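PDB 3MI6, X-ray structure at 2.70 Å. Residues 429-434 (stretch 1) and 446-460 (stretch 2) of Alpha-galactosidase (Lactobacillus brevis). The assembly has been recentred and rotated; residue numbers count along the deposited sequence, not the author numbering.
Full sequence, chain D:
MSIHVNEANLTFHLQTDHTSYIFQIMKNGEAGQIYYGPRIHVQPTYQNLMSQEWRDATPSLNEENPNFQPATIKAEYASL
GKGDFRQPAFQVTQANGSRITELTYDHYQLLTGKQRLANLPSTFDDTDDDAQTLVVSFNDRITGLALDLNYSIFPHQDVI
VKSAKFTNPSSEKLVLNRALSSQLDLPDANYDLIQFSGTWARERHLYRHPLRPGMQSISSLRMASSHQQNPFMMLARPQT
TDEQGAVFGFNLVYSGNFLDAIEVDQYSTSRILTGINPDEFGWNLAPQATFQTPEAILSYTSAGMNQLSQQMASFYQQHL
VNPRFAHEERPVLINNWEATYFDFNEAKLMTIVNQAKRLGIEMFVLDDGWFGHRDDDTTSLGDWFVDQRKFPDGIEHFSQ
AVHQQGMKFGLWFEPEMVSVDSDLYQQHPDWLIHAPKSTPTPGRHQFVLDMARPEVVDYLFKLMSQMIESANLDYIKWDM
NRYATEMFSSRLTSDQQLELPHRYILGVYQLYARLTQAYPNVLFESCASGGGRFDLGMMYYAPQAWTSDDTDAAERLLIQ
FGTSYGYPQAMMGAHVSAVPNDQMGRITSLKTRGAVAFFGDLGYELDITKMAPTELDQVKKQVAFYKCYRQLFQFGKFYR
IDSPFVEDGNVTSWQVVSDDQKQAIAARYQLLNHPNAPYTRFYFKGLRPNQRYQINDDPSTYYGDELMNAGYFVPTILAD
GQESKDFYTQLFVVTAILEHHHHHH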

# COMPACT_ATOMS: atom_id res chain seq x y z
N PRO D 429 -13.01 4.10 56.41
CA PRO D 429 -12.86 2.98 55.48
C PRO D 429 -13.92 3.04 54.38
O PRO D 429 -13.64 2.66 53.24
CB PRO D 429 -13.08 1.75 56.36
CG PRO D 429 -12.74 2.20 57.74
CD PRO D 429 -13.14 3.65 57.80
N ASP D 430 -15.11 3.51 54.74
CA ASP D 430 -16.24 3.59 53.80
C ASP D 430 -16.00 4.58 52.65
O ASP D 430 -16.87 4.77 51.81
CB ASP D 430 -17.54 3.95 54.54
CG ASP D 430 -17.51 5.36 55.15
OD1 ASP D 430 -18.41 6.18 54.82
OD2 ASP D 430 -16.59 5.65 55.95
N TRP D 431 -14.82 5.19 52.62
CA TRP D 431 -14.46 6.15 51.58
C TRP D 431 -13.76 5.50 50.36
O TRP D 431 -13.71 6.11 49.29
CB TRP D 431 -13.58 7.26 52.15
CG TRP D 431 -14.34 8.34 52.87
CD1 TRP D 431 -15.65 8.30 53.26
CD2 TRP D 431 -13.83 9.61 53.29
NE1 TRP D 431 -15.98 9.48 53.89
CE2 TRP D 431 -14.88 10.30 53.92
CE3 TRP D 431 -12.58 10.24 53.18
CZ2 TRP D 431 -14.73 11.58 54.45
CZ3 TRP D 431 -12.43 11.51 53.71
CH2 TRP D 431 -13.50 12.17 54.33
N LEU D 432 -13.19 4.30 50.54
CA LEU D 432 -12.68 3.47 49.45
C LEU D 432 -13.77 3.01 48.48
O LEU D 432 -14.69 2.31 48.88
CB LEU D 432 -12.06 2.19 50.01
CG LEU D 432 -10.54 2.02 49.99
CD1 LEU D 432 -9.97 2.74 51.18
CD2 LEU D 432 -10.18 0.56 50.05
N ILE D 433 -13.65 3.35 47.21
CA ILE D 433 -14.50 2.75 46.19
C ILE D 433 -14.42 1.22 46.21
O ILE D 433 -13.41 0.63 45.85
CB ILE D 433 -14.10 3.23 44.80
CG1 ILE D 433 -14.28 4.74 44.71
CG2 ILE D 433 -14.92 2.53 43.73
CD1 ILE D 433 -14.14 5.29 43.30
N HIS D 434 -15.51 0.58 46.62
CA HIS D 434 -15.49 -0.87 46.75
C HIS D 434 -16.86 -1.46 46.49
O HIS D 434 -17.85 -0.96 46.99
CB HIS D 434 -15.05 -1.25 48.15
CG HIS D 434 -15.04 -2.72 48.39
ND1 HIS D 434 -15.94 -3.34 49.24
CD2 HIS D 434 -14.26 -3.71 47.88
CE1 HIS D 434 -15.70 -4.64 49.24
NE2 HIS D 434 -14.69 -4.89 48.43
N GLN D 446 -2.53 0.40 46.23
CA GLN D 446 -3.43 1.47 46.66
C GLN D 446 -4.85 1.33 46.06
O GLN D 446 -5.11 0.49 45.18
CB GLN D 446 -2.86 2.83 46.29
CG GLN D 446 -3.08 3.22 44.83
CD GLN D 446 -2.07 4.27 44.33
OE1 GLN D 446 -2.41 5.13 43.52
NE2 GLN D 446 -0.82 4.17 44.80
N PHE D 447 -5.77 2.16 46.53
CA PHE D 447 -7.16 2.11 46.07
C PHE D 447 -7.65 3.53 45.91
O PHE D 447 -6.96 4.46 46.32
CB PHE D 447 -8.01 1.37 47.08
CG PHE D 447 -7.54 -0.01 47.34
CD1 PHE D 447 -6.49 -0.23 48.23
CD2 PHE D 447 -8.09 -1.09 46.67
CE1 PHE D 447 -6.03 -1.49 48.45
CE2 PHE D 447 -7.64 -2.35 46.88
CZ PHE D 447 -6.61 -2.56 47.78
N VAL D 448 -8.84 3.71 45.34
CA VAL D 448 -9.29 5.06 45.04
C VAL D 448 -10.42 5.55 45.95
O VAL D 448 -11.33 4.80 46.29
CB VAL D 448 -9.56 5.28 43.51
CG1 VAL D 448 -9.27 4.03 42.71
CG2 VAL D 448 -10.96 5.75 43.26
N LEU D 449 -10.33 6.82 46.36
CA LEU D 449 -11.37 7.46 47.17
C LEU D 449 -12.62 7.73 46.37
O LEU D 449 -12.55 8.13 45.21
CB LEU D 449 -10.88 8.81 47.69
CG LEU D 449 -9.68 8.75 48.61
CD1 LEU D 449 -9.15 10.15 48.87
CD2 LEU D 449 -10.09 8.04 49.88
N ASP D 450 -13.78 7.58 46.99
CA ASP D 450 -15.01 7.96 46.32
C ASP D 450 -15.18 9.48 46.17
O ASP D 450 -15.83 10.14 46.97
CB ASP D 450 -16.20 7.36 47.05
CG ASP D 450 -17.48 7.58 46.32
OD1 ASP D 450 -17.47 8.37 45.36
OD2 ASP D 450 -18.49 6.96 46.70
N MSE D 451 -14.58 10.03 45.12
CA MSE D 451 -14.69 11.45 44.81
C MSE D 451 -16.11 11.90 44.54
O MSE D 451 -16.37 13.09 44.36
CB MSE D 451 -13.85 11.79 43.57
CG MSE D 451 -12.36 11.55 43.73
SE MSE D 451 -11.56 12.71 45.09
CE MSE D 451 -12.02 14.44 44.33
N ALA D 452 -17.03 10.95 44.46
CA ALA D 452 -18.42 11.27 44.18
C ALA D 452 -19.08 11.87 45.41
O ALA D 452 -20.14 12.48 45.32
CB ALA D 452 -19.17 10.03 43.72
N ARG D 453 -18.44 11.70 46.57
CA ARG D 453 -18.96 12.22 47.83
C ARG D 453 -18.41 13.60 48.12
O ARG D 453 -17.20 13.80 48.20
CB ARG D 453 -18.58 11.29 48.98
CG ARG D 453 -19.03 9.87 48.82
CD ARG D 453 -18.13 8.96 49.62
NE ARG D 453 -18.81 7.71 49.94
CZ ARG D 453 -19.26 7.39 51.15
NH1 ARG D 453 -19.09 8.24 52.17
NH2 ARG D 453 -19.86 6.23 51.35
N PRO D 454 -19.31 14.58 48.29
CA PRO D 454 -18.89 15.94 48.63
C PRO D 454 -18.17 16.03 49.98
O PRO D 454 -17.45 16.99 50.21
CB PRO D 454 -20.20 16.71 48.65
CG PRO D 454 -21.08 15.96 47.70
CD PRO D 454 -20.72 14.52 47.89
N GLU D 455 -18.34 15.06 50.86
CA GLU D 455 -17.58 15.10 52.11
C GLU D 455 -16.11 14.86 51.81
O GLU D 455 -15.23 15.40 52.48
CB GLU D 455 -18.13 14.12 53.17
CG GLU D 455 -18.11 12.62 52.81
CD GLU D 455 -19.46 12.09 52.27
OE1 GLU D 455 -20.20 12.85 51.58
OE2 GLU D 455 -19.78 10.90 52.54
N VAL D 456 -15.84 14.05 50.80
CA VAL D 456 -14.47 13.73 50.43
C VAL D 456 -13.74 14.94 49.84
O VAL D 456 -12.60 15.23 50.22
CB VAL D 456 -14.41 12.55 49.44
CG1 VAL D 456 -12.99 12.32 48.96
CG2 VAL D 456 -14.96 11.30 50.11
N VAL D 457 -14.40 15.65 48.93
CA VAL D 457 -13.80 16.84 48.32
C VAL D 457 -13.46 17.91 49.38
O VAL D 457 -12.40 18.53 49.32
CB VAL D 457 -14.70 17.40 47.17
CG1 VAL D 457 -14.09 18.63 46.55
CG2 VAL D 457 -14.88 16.35 46.08
N ASP D 458 -14.35 18.07 50.36
CA ASP D 458 -14.18 19.04 51.46
C ASP D 458 -12.96 18.73 52.31
O ASP D 458 -12.21 19.62 52.69
CB ASP D 458 -15.41 19.08 52.35
CG ASP D 458 -16.60 19.77 51.70
OD1 ASP D 458 -16.42 20.52 50.71
OD2 ASP D 458 -17.73 19.54 52.20
N TYR D 459 -12.79 17.45 52.61
CA TYR D 459 -11.66 16.98 53.40
C TYR D 459 -10.35 17.21 52.66
O TYR D 459 -9.34 17.57 53.26
CB TYR D 459 -11.83 15.50 53.74
CG TYR D 459 -10.63 14.87 54.43
CD1 TYR D 459 -10.43 15.02 55.80
CD2 TYR D 459 -9.72 14.11 53.71
CE1 TYR D 459 -9.32 14.44 56.43
CE2 TYR D 459 -8.63 13.54 54.33
CZ TYR D 459 -8.43 13.70 55.69
OH TYR D 459 -7.34 13.12 56.29
N LEU D 460 -10.38 17.00 51.34
CA LEU D 460 -9.18 17.15 50.55
C LEU D 460 -8.86 18.62 50.33
O LEU D 460 -7.71 19.04 50.48
CB LEU D 460 -9.31 16.42 49.22
CG LEU D 460 -9.38 14.90 49.37
CD1 LEU D 460 -9.64 14.24 48.03
CD2 LEU D 460 -8.11 14.37 49.99

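Trp431 does two jobs at once: its carbonyl helps join the two backbones, while its indole reaches the helix that follows the second stretch's turn. It has the largest area covered by the opposing stretch, 166 Å². Its CA-to-CB bond points sideways, and a chi1 of -81° (m) brings the ring to the helix. There Val456 CG2 sits over one face of the Trp431 indole, 3.9 Å from the centroid of its five-membered ring and 17° off its normal, a CH-pi contact. One helical turn along, Tyr459 meets the indole differently: the edge of Trp431 faces the Tyr459 ring in an offset edge-to-face pair, planes at 71°, with Trp431 CZ3 3.8 Å from Tyr459 CD2. Residues spaced three apart on a helix thus address the face and the edge of a single indole.

The backbone link is brief, a single bridge pairing Leu432 with Leu449. Its two hydrogen bonds straddle Leu432: Asp450 N donates to Trp431 O at 2.7 Å, and Ile433 N donates to Val448 O at 2.9 Å, both nearly straight. Beside the link, Leu432 CD2 packs on Phe447 CB at 3.8 Å. Ile433 CD1 comes within 3.2 Å of Val448 CG2, tight for two methyls.

Arg453, at the N-cap position, ties the charged side together. Arg453 NH1 forms a salt bridge with Asp430 OD1 across the contact at 3.4 Å, a long one, and another with Glu455 OE2 at 2.8 Å, where the hydrogen bond is weak, with an angle of 116°. Arg453 NE reaches Asp450 OD2 at 3.3 Å, also a weak hydrogen bond within a salt bridge, spanning the type I turn from Asp450 to Arg453. The rule to read here is economical: a single backbone bridge pairs the chains, one large aromatic reaches the helix, and an arginine gathers the acids beside it.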